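Local coordinates for Serpin48 (Tenebrio molitor, PDB 3OZQ), which inhibits the serine protease SPE with high specificity in the innate immunity of the insect, at residues A[83-89]-A[362-367]; A[170-175]-A[322-328]; A[176-180]-A[202-207]. Residue numbers count along the deposited sequence, not the author numbering.

Overall arrangement
The three contacts follow one another across the serpin body and reach the same branched sheet. Contact 1 is a buried contact, and nonpolar side chains dominate it. No hydrogen bond crosses it. Contact 2 is partly buried and is held by backbone and tryptophan hydrogen bonds at the end of strand 163-174. Contact 3 is also partly buried, lies farther out at about 25 Å from the chain centre, and relies on apolar packing around the Phe-179 ring. Contacts 1 and 2 touch where Tyr-89 and Leu-367 meet Phe-171. Contacts 2 and 3 touch where Glu-323 meets Phe-179 and both Ser-322 and Glu-323 meet Met-202. Contacts 1 and 3 do not touch.

Contact 1 of 3, residues A[83-89]-A[362-367]; sequences KLTNEEY and VKGMIL
A tight beta hairpin between strands 356-362 and 365-372 packs against the loop that follows helix 70-83. Its tip is a type I' turn from Val-362 to Met-365. Lys-363 (phi/psi 56/49) and Gly-364 (77/-7) take the two central positions, both with positive phi. Val-362 N bonds to Met-365 O at 2.7 Å, and Met-365 N bonds back to Val-362 O at 2.9 Å. On the other side, Leu-84 is the first residue to leave the helical conformation. The loop then turns back on itself. Asn-86 N bonds to Tyr-89 O at 3.1 Å, and Asn-86 OD1 accepts from Glu-88 N at 2.7 Å, an Asx turn. The segments are nearest at Leu-84 and Val-362, whose CA atoms are 7.5 Å apart, so side chains fill the gap. Leu-84 (chi1 m, chi2 t) puts CD2 at 4.0 Å from Val-362 CG1 and 4.2 Å from Met-365 CE. Leu-84 CD1 is 4.3 Å from Leu-367 CD2. Phe-39 of helix 38-50 also touches Leu-84 and Met-365. Tyr-89 (chi1 p) brings its CZ to 3.8 Å and its OH to 3.0 Å from Val-362 CG1. This buried hydroxyl has no polar partner in the model. The extended Lys-363 runs past it, with CE 3.7 Å from Tyr-89 OH and NZ 3.9 Å from Lys-83 CB. The contact joins a two-residue type I' hairpin to a helix-to-strand connection, inside the serpin fold.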
loop_
_atom_site.group_PDB
_atom_site.type_symbol
_atom_site.label_atom_id
_atom_site.label_comp_id
_atom_site.label_asym_id
_atom_site.label_seq_id
_atom_site.Cartn_x
_atom_site.Cartn_y
_atom_site.Cartn_z
ATOM N N LYS A 83 -10.647 -0.050 -11.982
ATOM C CA LYS A 83 -10.076 -1.290 -12.508
ATOM C C LYS A 83 -9.568 -2.246 -11.425
ATOM O O LYS A 83 -9.491 -3.455 -11.645
ATOM C CB LYS A 83 -8.969 -0.982 -13.515
ATOM C CG LYS A 83 -9.482 -0.295 -14.768
ATOM C CD LYS A 83 -8.352 0.136 -15.681
ATOM C CE LYS A 83 -8.903 0.847 -16.910
ATOM N NZ LYS A 83 -7.855 1.109 -17.936
ATOM N N LEU A 84 -9.227 -1.713 -10.259
ATOM C CA LEU A 84 -8.744 -2.552 -9.164
ATOM C C LEU A 84 -9.860 -3.453 -8.612
ATOM O O LEU A 84 -9.739 -4.026 -7.521
ATOM C CB LEU A 84 -8.126 -1.694 -8.057
ATOM C CG LEU A 84 -7.149 -0.629 -8.567
ATOM C CD1 LEU A 84 -6.426 0.029 -7.412
ATOM C CD2 LEU A 84 -6.159 -1.206 -9.539
ATOM N N THR A 85 -10.954 -3.542 -9.367
ATOM C CA THR A 85 -11.988 -4.545 -9.127
ATOM C C THR A 85 -12.049 -5.478 -10.332
ATOM O O THR A 85 -12.290 -5.046 -11.460
ATOM C CB THR A 85 -13.380 -3.926 -8.857
ATOM O OG1 THR A 85 -14.329 -4.976 -8.619
ATOM C CG2 THR A 85 -13.847 -3.071 -10.039
ATOM N N ASN A 86 -11.808 -6.758 -10.077
ATOM C CA ASN A 86 -11.666 -7.760 -11.119
ATOM C C ASN A 86 -12.562 -8.922 -10.734
ATOM O O ASN A 86 -13.125 -8.942 -9.635
ATOM C CB ASN A 86 -10.199 -8.216 -11.197
ATOM C CG ASN A 86 -9.857 -8.951 -12.498
ATOM O OD1 ASN A 86 -9.815 -10.187 -12.548
ATOM N ND2 ASN A 86 -9.572 -8.186 -13.548
ATOM N N GLU A 87 -12.710 -9.880 -11.639
ATOM C CA GLU A 87 -13.418 -11.101 -11.321
ATOM C C GLU A 87 -12.465 -11.981 -10.531
ATOM O O GLU A 87 -12.878 -12.714 -9.634
ATOM C CB GLU A 87 -13.842 -11.823 -12.600
ATOM C CG GLU A 87 -14.742 -11.015 -13.511
ATOM C CD GLU A 87 -15.132 -11.773 -14.763
ATOM O OE1 GLU A 87 -14.291 -12.538 -15.295
ATOM O OE2 GLU A 87 -16.287 -11.609 -15.211
ATOM N N GLU A 88 -11.179 -11.876 -10.867
ATOM C CA GLU A 88 -10.136 -12.740 -10.318
ATOM C C GLU A 88 -9.514 -12.249 -9.006
ATOM O O GLU A 88 -8.885 -13.033 -8.290
ATOM C CB GLU A 88 -9.021 -12.938 -11.353
ATOM C CG GLU A 88 -9.487 -13.520 -12.683
ATOM C CD GLU A 88 -10.095 -14.905 -12.545
ATOM O OE1 GLU A 88 -10.837 -15.309 -13.466
ATOM O OE2 GLU A 88 -9.830 -15.591 -11.528
ATOM N N TYR A 89 -9.664 -10.960 -8.704
ATOM C CA TYR A 89 -9.038 -10.378 -7.518
ATOM C C TYR A 89 -9.689 -9.069 -7.084
ATOM O O TYR A 89 -10.236 -8.333 -7.911
ATOM C CB TYR A 89 -7.551 -10.140 -7.762
ATOM C CG TYR A 89 -7.245 -9.126 -8.847
ATOM C CD1 TYR A 89 -7.450 -7.763 -8.642
ATOM C CD2 TYR A 89 -6.730 -9.531 -10.071
ATOM C CE1 TYR A 89 -7.156 -6.839 -9.634
ATOM C CE2 TYR A 89 -6.436 -8.618 -11.064
ATOM C CZ TYR A 89 -6.644 -7.278 -10.846
ATOM O OH TYR A 89 -6.343 -6.383 -11.851
ATOM N N VAL A 362 -0.635 -4.225 -10.192
ATOM C CA VAL A 362 -1.785 -4.503 -11.027
ATOM C C VAL A 362 -1.702 -3.625 -12.267
ATOM O O VAL A 362 -1.698 -2.396 -12.170
ATOM C CB VAL A 362 -3.104 -4.261 -10.289
ATOM C CG1 VAL A 362 -4.268 -4.318 -11.270
ATOM C CG2 VAL A 362 -3.283 -5.283 -9.170
ATOM N N LYS A 363 -1.596 -4.261 -13.430
ATOM C CA LYS A 363 -1.568 -3.532 -14.690
ATOM C C LYS A 363 -0.451 -2.497 -14.691
ATOM O O LYS A 363 -0.668 -1.321 -15.022
ATOM C CB LYS A 363 -2.935 -2.885 -14.943
ATOM C CG LYS A 363 -4.075 -3.860 -14.662
ATOM C CD LYS A 363 -5.426 -3.367 -15.147
ATOM C CE LYS A 363 -6.487 -4.453 -14.948
ATOM N NZ LYS A 363 -7.821 -4.080 -15.509
ATOM N N GLY A 364 0.743 -2.943 -14.304
ATOM C CA GLY A 364 1.930 -2.101 -14.289
ATOM C C GLY A 364 1.985 -1.139 -13.108
ATOM O O GLY A 364 2.985 -0.454 -12.891
ATOM N N MET A 365 0.917 -1.082 -12.328
ATOM C CA MET A 365 0.926 -0.178 -11.183
ATOM C C MET A 365 1.156 -0.883 -9.844
ATOM O O MET A 365 0.449 -1.831 -9.497
ATOM C CB MET A 365 -0.359 0.622 -11.125
ATOM C CG MET A 365 -0.285 1.782 -10.150
ATOM S SD MET A 365 -1.829 2.671 -10.131
ATOM C CE MET A 365 -2.940 1.421 -9.510
ATOM N N ILE A 366 2.146 -0.403 -9.100
ATOM C CA ILE A 366 2.400 -0.893 -7.744
ATOM C C ILE A 366 1.278 -0.516 -6.769
ATOM O O ILE A 366 0.970 0.659 -6.585
ATOM C CB ILE A 366 3.749 -0.385 -7.216
ATOM C CG1 ILE A 366 4.883 -0.915 -8.097
ATOM C CG2 ILE A 366 3.966 -0.829 -5.746
ATOM C CD1 ILE A 366 6.253 -0.411 -7.713
ATOM N N LEU A 367 0.673 -1.527 -6.152
ATOM C CA LEU A 367 -0.412 -1.357 -5.194
ATOM C C LEU A 367 0.050 -1.422 -3.731
ATOM O O LEU A 367 -0.451 -0.698 -2.875
ATOM C CB LEU A 367 -1.478 -2.426 -5.422
ATOM C CG LEU A 367 -2.697 -1.990 -6.230
ATOM C CD1 LEU A 367 -2.273 -1.480 -7.603
ATOM C CD2 LEU A 367 -3.727 -3.103 -6.332
#

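Contact 2 of 3, residues A[170-175]-A[322-328]; sequences YFNAKW and SEEGVEA
Strand 163-174 ends beside the short strand 325-326, and the two run antiparallel. Ala-173 and Val-326 form a hydrogen-bonded pair, CA-CA 5.4 Å. Ala-173 N donates to Val-326 O at 3.3 Å, and Val-326 N donates to Ala-173 O at 3.1 Å. Lys-174 and Gly-325 follow as a non-hydrogen-bonded pair, CA-CA 4.5 Å. Trp-175 then uses both of its NH groups: Trp-175 N donates to Glu-324 O and Trp-175 NE1 to Ser-322 O, both at 2.9 Å. The Trp-175 indole (chi1 m) has Gly-325 CA over one face, 3.4 Å from the centroid of the five-membered ring, a CH-pi contact. Gly-325 sits at phi/psi 154/-133, where a CB would clash with Ala-173 O. Segment 322-328 follows strand 310-321 and folds back through a turn in which Ser-322 N bonds to Gly-325 O at 2.9 Å. In serpins the residues that follow this strand, including Gly-325 and Val-326, form the hinge of the reactive-centre loop, so their pairing with strand 163-174 is consistent with partial insertion of the hinge into the main sheet. Val-326 turns the same way as Ala-173. Val-326 CG2 lies 4.1 Å from Ala-173 CB and 3.9 Å from Phe-171 CD2. Glu-327 takes a left-handed conformation (54/39), and its CG rests 3.9 Å from Tyr-170 CE1. The hydroxyl of Tyr-170 is hydrogen-bonded to Gln-145. The backbones of Asn-172 and Lys-174 bond with those of Thr-90 and Lys-227, and that of Glu-327 with Asp-320. The Glu-323 carboxylate has a salt bridge to Lys-270 and a hydrogen bond to Thr-184.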
loop_
_atom_site.group_PDB
_atom_site.type_symbol
_atom_site.label_atom_id
_atom_site.label_comp_id
_atom_site.label_asym_id
_atom_site.label_seq_id
_atom_site.Cartn_x
_atom_site.Cartn_y
_atom_site.Cartn_z
ATOM N N TYR A 170 -6.686 -3.995 2.177
ATOM C CA TYR A 170 -6.054 -5.290 2.051
ATOM C C TYR A 170 -6.470 -5.842 0.699
ATOM O O TYR A 170 -7.485 -5.426 0.134
ATOM C CB TYR A 170 -6.473 -6.228 3.187
ATOM C CG TYR A 170 -7.898 -6.724 3.106
ATOM C CD1 TYR A 170 -8.201 -7.911 2.450
ATOM C CD2 TYR A 170 -8.941 -6.012 3.695
ATOM C CE1 TYR A 170 -9.504 -8.377 2.378
ATOM C CE2 TYR A 170 -10.252 -6.468 3.626
ATOM C CZ TYR A 170 -10.525 -7.656 2.965
ATOM O OH TYR A 170 -11.818 -8.120 2.886
ATOM N N PHE A 171 -5.674 -6.773 0.189
ATOM C CA PHE A 171 -5.807 -7.280 -1.168
ATOM C C PHE A 171 -6.156 -8.759 -1.118
ATOM O O PHE A 171 -5.708 -9.480 -0.229
ATOM C CB PHE A 171 -4.474 -7.118 -1.897
ATOM C CG PHE A 171 -4.552 -7.360 -3.378
ATOM C CD1 PHE A 171 -5.372 -6.582 -4.178
ATOM C CD2 PHE A 171 -3.791 -8.360 -3.977
ATOM C CE1 PHE A 171 -5.434 -6.797 -5.556
ATOM C CE2 PHE A 171 -3.851 -8.575 -5.351
ATOM C CZ PHE A 171 -4.668 -7.787 -6.142
ATOM N N ASN A 172 -6.956 -9.202 -2.079
ATOM C CA ASN A 172 -7.312 -10.607 -2.190
ATOM C C ASN A 172 -7.087 -11.116 -3.610
ATOM O O ASN A 172 -7.683 -10.599 -4.560
ATOM C CB ASN A 172 -8.764 -10.812 -1.774
ATOM C CG ASN A 172 -9.254 -12.215 -2.061
ATOM O OD1 ASN A 172 -9.155 -13.109 -1.212
ATOM N ND2 ASN A 172 -9.777 -12.423 -3.265
ATOM N N ALA A 173 -6.213 -12.115 -3.754
ATOM C CA ALA A 173 -5.879 -12.666 -5.064
ATOM C C ALA A 173 -5.533 -14.144 -4.996
ATOM O O ALA A 173 -5.222 -14.680 -3.928
ATOM C CB ALA A 173 -4.735 -11.889 -5.720
ATOM N N LYS A 174 -5.601 -14.796 -6.151
ATOM C CA LYS A 174 -5.262 -16.210 -6.271
ATOM C C LYS A 174 -4.021 -16.375 -7.133
ATOM O O LYS A 174 -3.904 -15.746 -8.187
ATOM C CB LYS A 174 -6.408 -16.981 -6.921
ATOM C CG LYS A 174 -7.728 -16.931 -6.183
ATOM C CD LYS A 174 -7.670 -17.625 -4.833
ATOM C CE LYS A 174 -9.054 -17.632 -4.195
ATOM N NZ LYS A 174 -9.087 -18.337 -2.876
ATOM N N TRP A 175 -3.095 -17.227 -6.695
ATOM C CA TRP A 175 -1.955 -17.582 -7.525
ATOM C C TRP A 175 -2.459 -18.184 -8.837
ATOM O O TRP A 175 -3.388 -18.981 -8.837
ATOM C CB TRP A 175 -1.069 -18.620 -6.821
ATOM C CG TRP A 175 -0.372 -18.139 -5.566
ATOM C CD1 TRP A 175 -0.418 -18.720 -4.326
ATOM C CD2 TRP A 175 0.504 -17.010 -5.448
ATOM N NE1 TRP A 175 0.368 -18.013 -3.442
ATOM C CE2 TRP A 175 0.943 -16.958 -4.107
ATOM C CE3 TRP A 175 0.960 -16.035 -6.345
ATOM C CZ2 TRP A 175 1.811 -15.960 -3.642
ATOM C CZ3 TRP A 175 1.824 -15.038 -5.875
ATOM C CH2 TRP A 175 2.241 -15.017 -4.542
ATOM N N SER A 322 -0.149 -17.272 1.479
ATOM C CA SER A 322 -0.266 -18.706 1.699
ATOM C C SER A 322 -0.227 -19.479 0.377
ATOM O O SER A 322 0.102 -18.922 -0.675
ATOM C CB SER A 322 -1.556 -19.004 2.455
ATOM O OG SER A 322 -2.666 -18.675 1.637
ATOM N N GLU A 323 -0.571 -20.763 0.429
ATOM C CA GLU A 323 -0.442 -21.620 -0.753
ATOM C C GLU A 323 -1.373 -21.257 -1.918
ATOM O O GLU A 323 -0.983 -21.378 -3.077
ATOM C CB GLU A 323 -0.596 -23.095 -0.376
ATOM C CG GLU A 323 0.555 -23.630 0.458
ATOM C CD GLU A 323 0.264 -23.631 1.949
ATOM O OE1 GLU A 323 0.858 -24.469 2.661
ATOM O OE2 GLU A 323 -0.549 -22.802 2.419
ATOM N N GLU A 324 -2.587 -20.799 -1.623
ATOM C CA GLU A 324 -3.518 -20.429 -2.695
ATOM C C GLU A 324 -3.361 -18.995 -3.195
ATOM O O GLU A 324 -3.771 -18.677 -4.310
ATOM C CB GLU A 324 -4.969 -20.684 -2.289
ATOM C CG GLU A 324 -5.575 -21.939 -2.928
ATOM C CD GLU A 324 -5.633 -21.873 -4.460
ATOM O OE1 GLU A 324 -5.646 -22.948 -5.102
ATOM O OE2 GLU A 324 -5.672 -20.753 -5.022
ATOM N N GLY A 325 -2.773 -18.132 -2.376
ATOM C CA GLY A 325 -2.523 -16.760 -2.780
ATOM C C GLY A 325 -2.449 -15.847 -1.576
ATOM O O GLY A 325 -1.784 -16.160 -0.590
ATOM N N VAL A 326 -3.145 -14.716 -1.643
ATOM C CA VAL A 326 -3.104 -13.757 -0.552
ATOM C C VAL A 326 -4.521 -13.545 -0.025
ATOM O O VAL A 326 -5.448 -13.284 -0.797
ATOM C CB VAL A 326 -2.470 -12.419 -0.983
ATOM C CG1 VAL A 326 -1.153 -12.661 -1.687
ATOM C CG2 VAL A 326 -3.403 -11.661 -1.886
ATOM N N GLU A 327 -4.681 -13.684 1.287
ATOM C CA GLU A 327 -5.999 -13.627 1.910
ATOM C C GLU A 327 -6.922 -14.640 1.230
ATOM O O GLU A 327 -8.101 -14.369 0.994
ATOM C CB GLU A 327 -6.565 -12.203 1.829
ATOM C CG GLU A 327 -7.908 -11.978 2.506
ATOM C CD GLU A 327 -7.852 -12.151 4.017
ATOM O OE1 GLU A 327 -6.742 -12.336 4.570
ATOM O OE2 GLU A 327 -8.927 -12.107 4.657
ATOM N N ALA A 328 -6.367 -15.807 0.906
ATOM C CA ALA A 328 -7.124 -16.885 0.281
ATOM C C ALA A 328 -7.346 -18.039 1.255
ATOM O O ALA A 328 -6.405 -18.510 1.897
ATOM C CB ALA A 328 -6.407 -17.384 -0.968
#

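Contact 3 of 3, residues A[176-180]-A[202-207]; sequences LVPFP and MYLDEQ
Segment 176-180 is an irregular loop that passes beside the end of strand 196-205. From CA 177 to CA 180 it runs at 137° to the line from CA 202 to CA 207. The nearest backbones are at Phe-179 and Leu-204, CA-CA 5.7 Å. No hydrogen bond joins the two segments. Val-177 (chi1 t) is the first residue to touch segment 202-207. Val-177 CG1 is 3.8 Å from Leu-204 CD1 and 3.6 Å from Gln-207 OE1, and Val-177 O lies 3.3 Å from Leu-204 CD1. The CA-to-CB bond of Pro-178 points away, but Pro-178 O is still 3.7 Å from Leu-204 CD1. Phe-179 (chi1 m) fits between two side chains. Met-202 CE lies over one face, 3.7 Å from the Phe-179 ring centroid, a CH-pi contact. Met-202 SD is 4.4 Å from the Phe-179 centroid, so the pair is also a Met-aromatic contact. Leu-204 CD1 covers the opposite face of the Phe-179 ring. Met-202 and Leu-204 are two residues apart on the strand and both point toward the loop, while Tyr-203 between them points away. Pro-180 closes the contact, its CD 3.4 Å from Tyr-203 O and 4.4 Å from Leu-204 CG. Beyond Leu-204 the chain turns a corner at Glu-206 (phi/psi 48/43), where Glu-206 and Gln-207 make a G1 beta bulge opposite Val-264. Strand 260-278 backs the contact, with Val-266 touching Phe-179 and Leu-204. Phe-179 also meets Trp-175 edge-to-face and bonds through its backbone to Glu-323, which ties the loop between strands 163-174 and 185-190 to the residues just after strand 310-321.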
loop_
_atom_site.group_PDB
_atom_site.type_symbol
_atom_site.label_atom_id
_atom_site.label_comp_id
_atom_site.label_asym_id
_atom_site.label_seq_id
_atom_site.Cartn_x
_atom_site.Cartn_y
_atom_site.Cartn_z
ATOM N N LEU A 176 -1.854 -17.797 -9.950
ATOM C CA LEU A 176 -2.124 -18.459 -11.223
ATOM C C LEU A 176 -1.682 -19.922 -11.140
ATOM O O LEU A 176 -2.331 -20.820 -11.678
ATOM C CB LEU A 176 -1.381 -17.752 -12.353
ATOM C CG LEU A 176 -1.503 -18.355 -13.754
ATOM C CD1 LEU A 176 -2.960 -18.441 -14.172
ATOM C CD2 LEU A 176 -0.696 -17.533 -14.748
ATOM N N VAL A 177 -0.569 -20.144 -10.448
ATOM C CA VAL A 177 -0.078 -21.483 -10.167
ATOM C C VAL A 177 0.159 -21.572 -8.676
ATOM O O VAL A 177 1.184 -21.109 -8.173
ATOM C CB VAL A 177 1.249 -21.764 -10.892
ATOM C CG1 VAL A 177 1.658 -23.219 -10.708
ATOM C CG2 VAL A 177 1.139 -21.404 -12.373
ATOM N N PRO A 178 -0.802 -22.149 -7.954
ATOM C CA PRO A 178 -0.716 -22.261 -6.499
ATOM C C PRO A 178 0.398 -23.207 -6.045
ATOM O O PRO A 178 0.866 -24.037 -6.827
ATOM C CB PRO A 178 -2.088 -22.820 -6.112
ATOM C CG PRO A 178 -2.588 -23.505 -7.352
ATOM C CD PRO A 178 -2.068 -22.682 -8.485
ATOM N N PHE A 179 0.831 -23.052 -4.797
ATOM C CA PHE A 179 1.778 -23.979 -4.181
ATOM C C PHE A 179 1.014 -25.176 -3.627
ATOM O O PHE A 179 -0.054 -25.010 -3.021
ATOM C CB PHE A 179 2.533 -23.301 -3.025
ATOM C CG PHE A 179 3.312 -22.089 -3.439
ATOM C CD1 PHE A 179 4.673 -22.179 -3.692
ATOM C CD2 PHE A 179 2.679 -20.853 -3.587
ATOM C CE1 PHE A 179 5.393 -21.068 -4.083
ATOM C CE2 PHE A 179 3.392 -19.739 -3.985
ATOM C CZ PHE A 179 4.750 -19.837 -4.225
ATOM N N PRO A 180 1.559 -26.391 -3.834
ATOM C CA PRO A 180 1.036 -27.630 -3.242
ATOM C C PRO A 180 1.359 -27.707 -1.756
ATOM O O PRO A 180 2.524 -27.798 -1.388
ATOM C CB PRO A 180 1.785 -28.730 -4.005
ATOM C CG PRO A 180 3.056 -28.076 -4.471
ATOM C CD PRO A 180 2.700 -26.633 -4.737
ATOM N N MET A 202 6.916 -22.832 1.440
ATOM C CA MET A 202 6.167 -23.453 0.358
ATOM C C MET A 202 7.078 -23.669 -0.842
ATOM O O MET A 202 8.006 -22.896 -1.057
ATOM C CB MET A 202 4.993 -22.558 -0.066
ATOM C CG MET A 202 4.221 -21.916 1.069
ATOM S SD MET A 202 2.853 -20.901 0.436
ATOM C CE MET A 202 3.773 -19.633 -0.429
ATOM N N TYR A 203 6.793 -24.695 -1.639
ATOM C CA TYR A 203 7.684 -25.079 -2.728
ATOM C C TYR A 203 6.961 -25.291 -4.052
ATOM O O TYR A 203 5.964 -26.001 -4.121
ATOM C CB TYR A 203 8.499 -26.337 -2.341
ATOM C CG TYR A 203 9.470 -26.083 -1.213
ATOM C CD1 TYR A 203 10.798 -25.763 -1.475
ATOM C CD2 TYR A 203 9.054 -26.139 0.113
ATOM C CE1 TYR A 203 11.687 -25.516 -0.453
ATOM C CE2 TYR A 203 9.935 -25.888 1.142
ATOM C CZ TYR A 203 11.248 -25.575 0.851
ATOM O OH TYR A 203 12.119 -25.303 1.874
ATOM N N LEU A 204 7.483 -24.673 -5.106
ATOM C CA LEU A 204 6.951 -24.852 -6.453
ATOM C C LEU A 204 8.097 -25.040 -7.431
ATOM O O LEU A 204 8.956 -24.168 -7.556
ATOM C CB LEU A 204 6.122 -23.636 -6.871
ATOM C CG LEU A 204 4.708 -23.846 -7.408
ATOM C CD1 LEU A 204 4.114 -22.507 -7.895
ATOM C CD2 LEU A 204 4.692 -24.879 -8.511
ATOM N N ASP A 205 8.099 -26.172 -8.133
ATOM C CA ASP A 205 9.208 -26.533 -9.016
ATOM C C ASP A 205 8.893 -26.471 -10.506
ATOM O O ASP A 205 7.738 -26.566 -10.924
ATOM C CB ASP A 205 9.704 -27.947 -8.698
ATOM C CG ASP A 205 10.166 -28.098 -7.269
ATOM O OD1 ASP A 205 10.711 -27.120 -6.710
ATOM O OD2 ASP A 205 9.980 -29.202 -6.710
ATOM N N GLU A 206 9.949 -26.329 -11.297
ATOM C CA GLU A 206 9.859 -26.416 -12.750
ATOM C C GLU A 206 8.726 -25.582 -13.351
ATOM O O GLU A 206 8.025 -26.044 -14.250
ATOM C CB GLU A 206 9.711 -27.881 -13.178
ATOM C CG GLU A 206 10.872 -28.773 -12.770
ATOM C CD GLU A 206 10.446 -30.220 -12.482
ATOM O OE1 GLU A 206 10.796 -30.737 -11.392
ATOM O OE2 GLU A 206 9.762 -30.836 -13.335
ATOM N N GLN A 207 8.555 -24.356 -12.858
ATOM C CA GLN A 207 7.576 -23.437 -13.425
ATOM C C GLN A 207 8.296 -22.360 -14.218
ATOM O O GLN A 207 9.440 -22.021 -13.914
ATOM C CB GLN A 207 6.747 -22.777 -12.320
ATOM C CG GLN A 207 6.013 -23.743 -11.404
ATOM C CD GLN A 207 4.832 -24.411 -12.080
ATOM O OE1 GLN A 207 4.349 -25.448 -11.625
ATOM N NE2 GLN A 207 4.356 -23.816 -13.168
#